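Side-chain contacts in protein kinase domain-containing protein (Chaetomium thermophilum, PDB 6Z3U), which probably phosphorylates proteins on serine and threonine, RNA polymerase II tail repeats among them, as the CDK7-type kinase of the CDK-activating complex: residues B[185-190]-B[290-295]; B[284-289]-B[358-363]; B[202-207]-B[280-285]. One frame throughout, in Å; residues are numbered along the deposited sequence.

All three contacts lie in the helical C-lobe of the kinase, and each uses helix 276-291, the central F helix of the fold. Interactions 2 and 3 are buried, about 8 Å apart between centres, and share Met284 and Val285: one joins the helix to 353-363 through a phenyl ring and aliphatic groups, the other to 194-213 through aliphatic ones alone. Interaction 1 lies farther from the middle of the chain, where the same helix ends, and is only partly buried. There the chemistry turns polar, an arginine gripping a backbone carbonyl of a loop. Phe295 links the regions by packing against Met284 and Ala287, with interaction 1 about 15 Å from interaction 2, centre to centre.

Interaction 1: residues B[185-190]-B[290-295]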
loop_
_atom_site.group_PDB
_atom_site.type_symbol
_atom_site.label_atom_id
_atom_site.label_comp_id
_atom_site.label_asym_id
_atom_site.label_seq_id
_atom_site.Cartn_x
_atom_site.Cartn_y
_atom_site.Cartn_z
ATOM N N ARG B 185 -9.243 -28.553 -11.740
ATOM C CA ARG B 185 -8.519 -29.482 -12.600
ATOM C C ARG B 185 -8.828 -30.934 -12.257
ATOM O O ARG B 185 -8.732 -31.806 -13.128
ATOM C CB ARG B 185 -7.011 -29.240 -12.500
ATOM C CG ARG B 185 -6.522 -27.942 -13.129
ATOM C CD ARG B 185 -5.002 -27.845 -13.066
ATOM N NE ARG B 185 -4.353 -28.658 -14.093
ATOM C CZ ARG B 185 -3.740 -28.174 -15.173
ATOM N NH1 ARG B 185 -3.188 -29.011 -16.043
ATOM N NH2 ARG B 185 -3.663 -26.867 -15.385
ATOM N N ASP B 186 -9.201 -31.216 -11.006
ATOM C CA ASP B 186 -9.421 -32.591 -10.549
ATOM C C ASP B 186 -10.798 -33.065 -11.017
ATOM O O ASP B 186 -11.739 -33.247 -10.241
ATOM C CB ASP B 186 -9.282 -32.675 -9.034
ATOM C CG ASP B 186 -9.105 -34.100 -8.537
ATOM O OD1 ASP B 186 -8.586 -34.273 -7.410
ATOM O OD2 ASP B 186 -9.441 -35.042 -9.291
ATOM N N VAL B 187 -10.899 -33.276 -12.331
ATOM C CA VAL B 187 -12.167 -33.673 -12.922
ATOM C C VAL B 187 -12.523 -35.112 -12.582
ATOM O O VAL B 187 -13.702 -35.480 -12.612
ATOM C CB VAL B 187 -12.118 -33.481 -14.451
ATOM C CG1 VAL B 187 -13.380 -34.023 -15.101
ATOM C CG2 VAL B 187 -11.926 -32.015 -14.794
ATOM N N GLU B 188 -11.538 -35.940 -12.250
ATOM C CA GLU B 188 -11.823 -37.351 -12.022
ATOM C C GLU B 188 -12.408 -37.606 -10.637
ATOM O O GLU B 188 -13.253 -38.495 -10.490
ATOM C CB GLU B 188 -10.549 -38.170 -12.232
ATOM C CG GLU B 188 -10.751 -39.676 -12.291
ATOM C CD GLU B 188 -10.662 -40.334 -10.931
ATOM O OE1 GLU B 188 -11.653 -40.959 -10.499
ATOM O OE2 GLU B 188 -9.581 -40.255 -10.309
ATOM N N ARG B 189 -12.002 -36.842 -9.625
ATOM C CA ARG B 189 -12.372 -37.131 -8.244
ATOM C C ARG B 189 -13.199 -36.049 -7.564
ATOM O O ARG B 189 -13.954 -36.373 -6.645
ATOM C CB ARG B 189 -11.102 -37.393 -7.413
ATOM C CG ARG B 189 -10.218 -38.487 -8.012
ATOM C CD ARG B 189 -8.981 -38.804 -7.172
ATOM N NE ARG B 189 -8.046 -37.684 -7.104
ATOM C CZ ARG B 189 -6.847 -37.742 -6.529
ATOM N NH1 ARG B 189 -6.065 -36.670 -6.518
ATOM N NH2 ARG B 189 -6.426 -38.869 -5.969
ATOM N N VAL B 190 -13.085 -34.788 -7.970
ATOM C CA VAL B 190 -13.764 -33.683 -7.297
ATOM C C VAL B 190 -15.055 -33.364 -8.035
ATOM O O VAL B 190 -15.037 -33.054 -9.233
ATOM C CB VAL B 190 -12.868 -32.437 -7.213
ATOM C CG1 VAL B 190 -13.682 -31.238 -6.771
ATOM C CG2 VAL B 190 -11.725 -32.670 -6.251
ATOM N N ILE B 290 -17.636 -22.679 -14.382
ATOM C CA ILE B 290 -18.827 -23.297 -14.954
ATOM C C ILE B 290 -18.449 -24.404 -15.930
ATOM O O ILE B 290 -19.064 -25.477 -15.935
ATOM C CB ILE B 290 -19.708 -22.227 -15.627
ATOM C CG1 ILE B 290 -20.284 -21.278 -14.572
ATOM C CG2 ILE B 290 -20.818 -22.891 -16.422
ATOM C CD1 ILE B 290 -20.933 -20.039 -15.142
ATOM N N ILE B 291 -17.445 -24.166 -16.777
ATOM C CA ILE B 291 -17.027 -25.158 -17.760
ATOM C C ILE B 291 -15.810 -25.959 -17.309
ATOM O O ILE B 291 -15.347 -26.835 -18.053
ATOM C CB ILE B 291 -16.748 -24.499 -19.127
ATOM C CG1 ILE B 291 -15.596 -23.499 -19.033
ATOM C CG2 ILE B 291 -17.993 -23.793 -19.627
ATOM C CD1 ILE B 291 -15.018 -23.117 -20.383
ATOM N N ARG B 292 -15.269 -25.680 -16.121
ATOM C CA ARG B 292 -14.118 -26.414 -15.585
ATOM C C ARG B 292 -12.955 -26.434 -16.573
ATOM O O ARG B 292 -12.215 -27.417 -16.672
ATOM C CB ARG B 292 -14.502 -27.838 -15.173
ATOM C CG ARG B 292 -15.157 -27.902 -13.807
ATOM C CD ARG B 292 -15.336 -29.328 -13.313
ATOM N NE ARG B 292 -14.265 -29.742 -12.410
ATOM C CZ ARG B 292 -14.375 -30.719 -11.513
ATOM N NH1 ARG B 292 -13.345 -31.020 -10.737
ATOM N NH2 ARG B 292 -15.513 -31.389 -11.383
ATOM N N SER B 293 -12.797 -25.345 -17.317
ATOM C CA SER B 293 -11.633 -25.141 -18.164
ATOM C C SER B 293 -11.531 -23.654 -18.470
ATOM O O SER B 293 -12.539 -22.939 -18.423
ATOM C CB SER B 293 -11.735 -25.956 -19.461
ATOM O OG SER B 293 -12.523 -25.276 -20.420
ATOM N N PRO B 294 -10.334 -23.156 -18.782
ATOM C CA PRO B 294 -10.195 -21.723 -19.071
ATOM C C PRO B 294 -11.089 -21.308 -20.231
ATOM O O PRO B 294 -11.182 -21.999 -21.248
ATOM C CB PRO B 294 -8.709 -21.566 -19.413
ATOM C CG PRO B 294 -8.040 -22.775 -18.834
ATOM C CD PRO B 294 -9.053 -23.875 -18.905
ATOM N N PHE B 295 -11.770 -20.174 -20.059
ATOM C CA PHE B 295 -12.690 -19.703 -21.090
ATOM C C PHE B 295 -11.933 -19.314 -22.354
ATOM O O PHE B 295 -12.202 -19.835 -23.443
ATOM C CB PHE B 295 -13.505 -18.522 -20.560
ATOM C CG PHE B 295 -14.574 -18.039 -21.507
ATOM C CD1 PHE B 295 -15.082 -18.866 -22.495
ATOM C CD2 PHE B 295 -15.063 -16.747 -21.411
ATOM C CE1 PHE B 295 -16.060 -18.418 -23.360
ATOM C CE2 PHE B 295 -16.040 -16.293 -22.275
ATOM C CZ PHE B 295 -16.538 -17.129 -23.251
#
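Arg292 leaves helix 276-291 with a positive phi of 53°, while opposite it the chain folds through an inverse gamma turn centred on Asp186, and Val190 N closes back on Asp186 O at 3.1 Å. The contact joins the end of the F helix of the kinase C-lobe to the loop between helices 180-185 and 194-213, and a single arginine carries it. CG of Arg292 lies beside the backbone N, the chain runs on extended and then bends at chi3 (97°), which carries the guanidinium over to the loop. It meets Val190 O end-on with two nitrogens: NH2 at 2.8 Å, the straighter bond, and NH1 at 3.0 Å, the more bent one. The oxygen lies almost in the guanidinium plane, and both donors reach it from the same face of its carbonyl plane. Val187 lies across one face of the group, its CA 3.6 Å from Arg292 NH1 and displaced toward the rim, while its CG2 runs alongside the arginine chain near NE. Val190 supports the same end through CB, 3.8 Å from Arg292 NH1. Outside the two segments, Arg292 NE donates to Ile184 O, and NH1 makes a weak bond to Leu183 O, so the end of helix 180-185 is held by the same group. An alanine here has no guanidinium, and Val190 O would probably be left without a partner from this side and the loop be freer to shift against the end of the F helix. Within the loop, Arg189 N donates to Asp186 OD2 at 3.1 Å from above the carboxylate plane, an Asx motif; separately, Arg189 NE makes a salt bridge, with a weak hydrogen bond, to Asp186 OD1 at 3.5 Å.

Interaction 2: residues B[284-289]-B[358-363]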
loop_
_atom_site.group_PDB
_atom_site.type_symbol
_atom_site.label_atom_id
_atom_site.label_comp_id
_atom_site.label_asym_id
_atom_site.label_seq_id
_atom_site.Cartn_x
_atom_site.Cartn_y
_atom_site.Cartn_z
ATOM N N MET B 284 -13.773 -14.187 -15.757
ATOM C CA MET B 284 -13.106 -15.349 -16.339
ATOM C C MET B 284 -12.999 -16.494 -15.340
ATOM O O MET B 284 -13.083 -17.664 -15.734
ATOM C CB MET B 284 -11.724 -14.955 -16.857
ATOM C CG MET B 284 -11.774 -14.058 -18.084
ATOM S SD MET B 284 -12.571 -14.880 -19.477
ATOM C CE MET B 284 -13.160 -13.480 -20.422
ATOM N N VAL B 285 -12.807 -16.186 -14.056
ATOM C CA VAL B 285 -12.840 -17.231 -13.036
ATOM C C VAL B 285 -14.247 -17.799 -12.912
ATOM O O VAL B 285 -14.435 -19.013 -12.778
ATOM C CB VAL B 285 -12.327 -16.683 -11.693
ATOM C CG1 VAL B 285 -12.589 -17.677 -10.579
ATOM C CG2 VAL B 285 -10.844 -16.366 -11.781
ATOM N N PHE B 286 -15.258 -16.932 -12.961
ATOM C CA PHE B 286 -16.638 -17.404 -12.961
ATOM C C PHE B 286 -16.879 -18.338 -14.138
ATOM O O PHE B 286 -17.388 -19.452 -13.970
ATOM C CB PHE B 286 -17.586 -16.205 -13.013
ATOM C CG PHE B 286 -19.024 -16.531 -12.704
ATOM C CD1 PHE B 286 -19.415 -17.808 -12.342
ATOM C CD2 PHE B 286 -19.991 -15.543 -12.795
ATOM C CE1 PHE B 286 -20.740 -18.091 -12.069
ATOM C CE2 PHE B 286 -21.316 -15.820 -12.522
ATOM C CZ PHE B 286 -21.691 -17.096 -12.161
ATOM N N ALA B 287 -16.496 -17.907 -15.340
ATOM C CA ALA B 287 -16.704 -18.738 -16.521
ATOM C C ALA B 287 -15.908 -20.030 -16.428
ATOM O O ALA B 287 -16.403 -21.098 -16.805
ATOM C CB ALA B 287 -16.322 -17.966 -17.783
ATOM N N GLU B 288 -14.667 -19.952 -15.944
ATOM C CA GLU B 288 -13.850 -21.155 -15.821
ATOM C C GLU B 288 -14.454 -22.151 -14.841
ATOM O O GLU B 288 -14.318 -23.366 -15.028
ATOM C CB GLU B 288 -12.434 -20.784 -15.385
ATOM C CG GLU B 288 -11.523 -21.976 -15.201
ATOM C CD GLU B 288 -10.067 -21.576 -15.181
ATOM O OE1 GLU B 288 -9.218 -22.432 -14.851
ATOM O OE2 GLU B 288 -9.773 -20.402 -15.498
ATOM N N LEU B 289 -15.108 -21.664 -13.784
ATOM C CA LEU B 289 -15.749 -22.571 -12.837
ATOM C C LEU B 289 -16.886 -23.339 -13.496
ATOM O O LEU B 289 -17.086 -24.527 -13.219
ATOM C CB LEU B 289 -16.262 -21.790 -11.629
ATOM C CG LEU B 289 -15.215 -21.487 -10.559
ATOM C CD1 LEU B 289 -15.686 -20.359 -9.655
ATOM C CD2 LEU B 289 -14.917 -22.736 -9.747
ATOM N N ASP B 358 -26.668 -13.786 -16.193
ATOM C CA ASP B 358 -26.804 -12.333 -16.180
ATOM C C ASP B 358 -25.587 -11.695 -15.525
ATOM O O ASP B 358 -25.006 -10.744 -16.057
ATOM C CB ASP B 358 -28.087 -11.939 -15.448
ATOM C CG ASP B 358 -28.342 -10.444 -15.470
ATOM O OD1 ASP B 358 -28.643 -9.910 -16.555
ATOM O OD2 ASP B 358 -28.252 -9.803 -14.403
ATOM N N LEU B 359 -25.179 -12.220 -14.369
ATOM C CA LEU B 359 -23.997 -11.702 -13.689
ATOM C C LEU B 359 -22.744 -11.911 -14.531
ATOM O O LEU B 359 -21.930 -10.996 -14.692
ATOM C CB LEU B 359 -23.848 -12.377 -12.325
ATOM C CG LEU B 359 -22.685 -11.921 -11.447
ATOM C CD1 LEU B 359 -22.820 -10.451 -11.134
ATOM C CD2 LEU B 359 -22.619 -12.742 -10.168
ATOM N N LEU B 360 -22.566 -13.121 -15.069
ATOM C CA LEU B 360 -21.396 -13.404 -15.896
ATOM C C LEU B 360 -21.285 -12.405 -17.039
ATOM O O LEU B 360 -20.208 -11.858 -17.305
ATOM C CB LEU B 360 -21.479 -14.829 -16.444
ATOM C CG LEU B 360 -20.186 -15.595 -16.753
ATOM C CD1 LEU B 360 -20.393 -16.483 -17.981
ATOM C CD2 LEU B 360 -18.982 -14.695 -16.952
ATOM N N TRP B 361 -22.401 -12.141 -17.717
ATOM C CA TRP B 361 -22.384 -11.252 -18.874
ATOM C C TRP B 361 -22.038 -9.822 -18.485
ATOM O O TRP B 361 -21.380 -9.114 -19.256
ATOM C CB TRP B 361 -23.741 -11.307 -19.570
ATOM C CG TRP B 361 -23.892 -10.367 -20.712
ATOM C CD1 TRP B 361 -23.424 -10.536 -21.982
ATOM C CD2 TRP B 361 -24.576 -9.111 -20.700
ATOM N NE1 TRP B 361 -23.771 -9.457 -22.761
ATOM C CE2 TRP B 361 -24.481 -8.570 -21.996
ATOM C CE3 TRP B 361 -25.255 -8.389 -19.716
ATOM C CZ2 TRP B 361 -25.036 -7.342 -22.333
ATOM C CZ3 TRP B 361 -25.810 -7.172 -20.053
ATOM C CH2 TRP B 361 -25.696 -6.659 -21.349
ATOM N N ARG B 362 -22.468 -9.374 -17.303
ATOM C CA ARG B 362 -22.150 -8.014 -16.885
ATOM C C ARG B 362 -20.676 -7.862 -16.536
ATOM O O ARG B 362 -20.116 -6.771 -16.695
ATOM C CB ARG B 362 -23.018 -7.601 -15.697
ATOM C CG ARG B 362 -24.504 -7.524 -16.014
ATOM C CD ARG B 362 -25.266 -6.756 -14.945
ATOM N NE ARG B 362 -26.710 -6.972 -15.035
ATOM C CZ ARG B 362 -27.515 -6.344 -15.886
ATOM N NH1 ARG B 362 -27.027 -5.452 -16.738
ATOM N NH2 ARG B 362 -28.815 -6.610 -15.888
ATOM N N THR B 363 -20.030 -8.930 -16.060
ATOM C CA THR B 363 -18.612 -8.853 -15.736
ATOM C C THR B 363 -17.725 -8.871 -16.974
ATOM O O THR B 363 -16.556 -8.485 -16.885
ATOM C CB THR B 363 -18.195 -10.013 -14.829
ATOM O OG1 THR B 363 -18.362 -11.252 -15.530
ATOM C CG2 THR B 363 -19.026 -10.034 -13.558
#
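A chi1 of -167° sets CG of Phe286 opposite its backbone N, and Leu360 takes the same general course (chi1 -151°), which brings the ring against the Leu360 side chain. The two residues belong to helix 276-291, the F helix of the protein kinase C-lobe, and helix 353-363, in the position of the H helix of that fold. Their short segments run roughly antiparallel, 140° between N-to-C directions, with axes 9.8 Å apart at closest approach. The backbones come nearest at Phe286 and Leu360, whose CA atoms are 6.9 Å apart. The CD2 and CE2 atoms of the ring do the touching: CD2 of Phe286 rests 4.0 Å from CG of Leu360, and CE2 of Phe286 has the Leu360 backbone N as a van der Waals neighbour at 3.9 Å. The two side chains pass slantwise rather than meeting end to end. Leu359, on the same helix, adds its CD2 branch 4.1 Å from Phe286 CE2, so two successive leucines meet this part of the ring. On the F helix the next residue, Ala287, offers its methyl to the other end of Leu360, with CB 4.3 Å from Leu360 CD2. All four touching residues are buried, and the side chains that meet are all apolar. Phe286 is enclosed further by Ile197 and Met201 of helix 194-213 and meets the ring of Trp382, while Phe349 of helix 342-349 packs on both Ala287 and Leu360. Asp358 bonds to Arg362 within helix 353-363 and also to Lys342 and His380. In the same helix the hydroxyl OG1 of Thr363 donates to Leu360 O at 2.6 Å.

Interaction 3: residues B[202-207]-B[280-285]; sequences GMLTRA and WSVGMV
Val285 N donates to Ser281 O at 2.9 Å, an ordinary helical bond of helix 276-291; between segments 202-207 and 280-285 the contact is made by apolar carbon alone. The segments belong to the E and F helices at the centre of the kinase C-lobe, and across them one leucine makes the join. Leu204 has CG anti to the backbone N (chi1 171°), which sends its branched end straight at the F helix. Its CD2 methyl enters between Val282 and Val285, residues three apart and so on neighbouring turns of one helix face. Val282 meets the leucine tip to tip: its CG2, the branch beside the backbone N, lies 4.0 Å from Leu204 CD2 and equally near Leu204 CG. Its other methyl, CG1, is 4.1 Å from the same CD2, so both methyls of this valine lie against one carbon. Val285 comes instead at a slant and touches through CG1, the branch anti to its own backbone N. The three side chains are buried, and Met201 and Val208 of helix 194-213 pack on Val282 to either end of Leu204 in sequence. By its place in the F helix, Val285 probably corresponds to a residue at the base of the catalytic spine of other kinases. Its side chain is about 9 Å from that of Asp220, the predicted proton acceptor, which places the contact near the probable catalytic region. Elsewhere on helix 194-213, Arg206 packs on Gly7 of the RING-type domain-containing chain of the complex, while Thr205 OG1 bonds to Met201 O one turn back. The nearest pair of atoms joining the two segments is Leu204 CD2 and Val285 CG1, at 3.9 Å.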
loop_
_atom_site.group_PDB
_atom_site.type_symbol
_atom_site.label_atom_id
_atom_site.label_comp_id
_atom_site.label_asym_id
_atom_site.label_seq_id
_atom_site.Cartn_x
_atom_site.Cartn_y
_atom_site.Cartn_z
ATOM N N GLY B 202 -19.218 -15.996 -4.234
ATOM C CA GLY B 202 -19.533 -15.053 -3.172
ATOM C C GLY B 202 -18.308 -14.654 -2.374
ATOM O O GLY B 202 -18.141 -13.487 -2.011
ATOM N N MET B 203 -17.439 -15.622 -2.080
ATOM C CA MET B 203 -16.200 -15.324 -1.371
ATOM C C MET B 203 -15.284 -14.447 -2.216
ATOM O O MET B 203 -14.795 -13.411 -1.749
ATOM C CB MET B 203 -15.506 -16.632 -0.995
ATOM C CG MET B 203 -16.293 -17.454 0.007
ATOM S SD MET B 203 -15.701 -19.145 0.142
ATOM C CE MET B 203 -16.798 -19.789 1.402
ATOM N N LEU B 204 -15.039 -14.850 -3.463
ATOM C CA LEU B 204 -14.182 -14.066 -4.350
ATOM C C LEU B 204 -14.710 -12.646 -4.517
ATOM O O LEU B 204 -13.948 -11.676 -4.440
ATOM C CB LEU B 204 -14.064 -14.763 -5.706
ATOM C CG LEU B 204 -13.387 -13.971 -6.826
ATOM C CD1 LEU B 204 -12.020 -13.497 -6.386
ATOM C CD2 LEU B 204 -13.279 -14.811 -8.089
ATOM N N THR B 205 -16.017 -12.503 -4.745
ATOM C CA THR B 205 -16.576 -11.174 -4.967
ATOM C C THR B 205 -16.402 -10.292 -3.736
ATOM O O THR B 205 -16.092 -9.101 -3.856
ATOM C CB THR B 205 -18.053 -11.281 -5.349
ATOM O OG1 THR B 205 -18.190 -12.124 -6.499
ATOM C CG2 THR B 205 -18.633 -9.913 -5.670
ATOM N N ARG B 206 -16.571 -10.862 -2.540
ATOM C CA ARG B 206 -16.337 -10.080 -1.331
ATOM C C ARG B 206 -14.872 -9.678 -1.214
ATOM O O ARG B 206 -14.560 -8.559 -0.793
ATOM C CB ARG B 206 -16.774 -10.863 -0.093
ATOM C CG ARG B 206 -18.278 -11.016 0.063
ATOM C CD ARG B 206 -18.624 -11.594 1.431
ATOM N NE ARG B 206 -20.064 -11.726 1.636
ATOM C CZ ARG B 206 -20.765 -12.833 1.404
ATOM N NH1 ARG B 206 -20.167 -13.932 0.957
ATOM N NH2 ARG B 206 -22.074 -12.838 1.623
ATOM N N ALA B 207 -13.956 -10.566 -1.608
ATOM C CA ALA B 207 -12.536 -10.239 -1.538
ATOM C C ALA B 207 -12.202 -9.070 -2.455
ATOM O O ALA B 207 -11.573 -8.095 -2.032
ATOM C CB ALA B 207 -11.697 -11.464 -1.897
ATOM N N TRP B 280 -13.177 -8.077 -14.635
ATOM C CA TRP B 280 -13.059 -8.938 -15.807
ATOM C C TRP B 280 -12.416 -10.269 -15.447
ATOM O O TRP B 280 -12.889 -11.333 -15.861
ATOM C CB TRP B 280 -12.241 -8.240 -16.893
ATOM C CG TRP B 280 -12.005 -9.088 -18.106
ATOM C CD1 TRP B 280 -11.056 -10.060 -18.259
ATOM C CD2 TRP B 280 -12.718 -9.027 -19.345
ATOM N NE1 TRP B 280 -11.142 -10.613 -19.513
ATOM C CE2 TRP B 280 -12.154 -9.996 -20.200
ATOM C CE3 TRP B 280 -13.780 -8.250 -19.814
ATOM C CZ2 TRP B 280 -12.616 -10.205 -21.496
ATOM C CZ3 TRP B 280 -14.238 -8.460 -21.099
ATOM C CH2 TRP B 280 -13.656 -9.429 -21.926
ATOM N N SER B 281 -11.320 -10.229 -14.688
ATOM C CA SER B 281 -10.678 -11.468 -14.262
ATOM C C SER B 281 -11.640 -12.334 -13.462
ATOM O O SER B 281 -11.660 -13.561 -13.619
ATOM C CB SER B 281 -9.431 -11.152 -13.444
ATOM O OG SER B 281 -8.472 -10.482 -14.241
ATOM N N VAL B 282 -12.449 -11.717 -12.601
ATOM C CA VAL B 282 -13.469 -12.473 -11.882
ATOM C C VAL B 282 -14.424 -13.131 -12.866
ATOM O O VAL B 282 -14.786 -14.305 -12.716
ATOM C CB VAL B 282 -14.213 -11.558 -10.896
ATOM C CG1 VAL B 282 -15.460 -12.240 -10.375
ATOM C CG2 VAL B 282 -13.295 -11.181 -9.752
ATOM N N GLY B 283 -14.842 -12.390 -13.892
ATOM C CA GLY B 283 -15.703 -12.974 -14.904
ATOM C C GLY B 283 -15.092 -14.203 -15.547
ATOM O O GLY B 283 -15.793 -15.168 -15.855
ATOM N N MET B 284 -13.773 -14.187 -15.757
ATOM C CA MET B 284 -13.106 -15.349 -16.339
ATOM C C MET B 284 -12.999 -16.494 -15.340
ATOM O O MET B 284 -13.083 -17.664 -15.734
ATOM C CB MET B 284 -11.724 -14.955 -16.857
ATOM C CG MET B 284 -11.774 -14.058 -18.084
ATOM S SD MET B 284 -12.571 -14.880 -19.477
ATOM C CE MET B 284 -13.160 -13.480 -20.422
ATOM N N VAL B 285 -12.807 -16.186 -14.056
ATOM C CA VAL B 285 -12.840 -17.231 -13.036
ATOM C C VAL B 285 -14.247 -17.799 -12.912
ATOM O O VAL B 285 -14.435 -19.013 -12.778
ATOM C CB VAL B 285 -12.327 -16.683 -11.693
ATOM C CG1 VAL B 285 -12.589 -17.677 -10.579
ATOM C CG2 VAL B 285 -10.844 -16.366 -11.781
#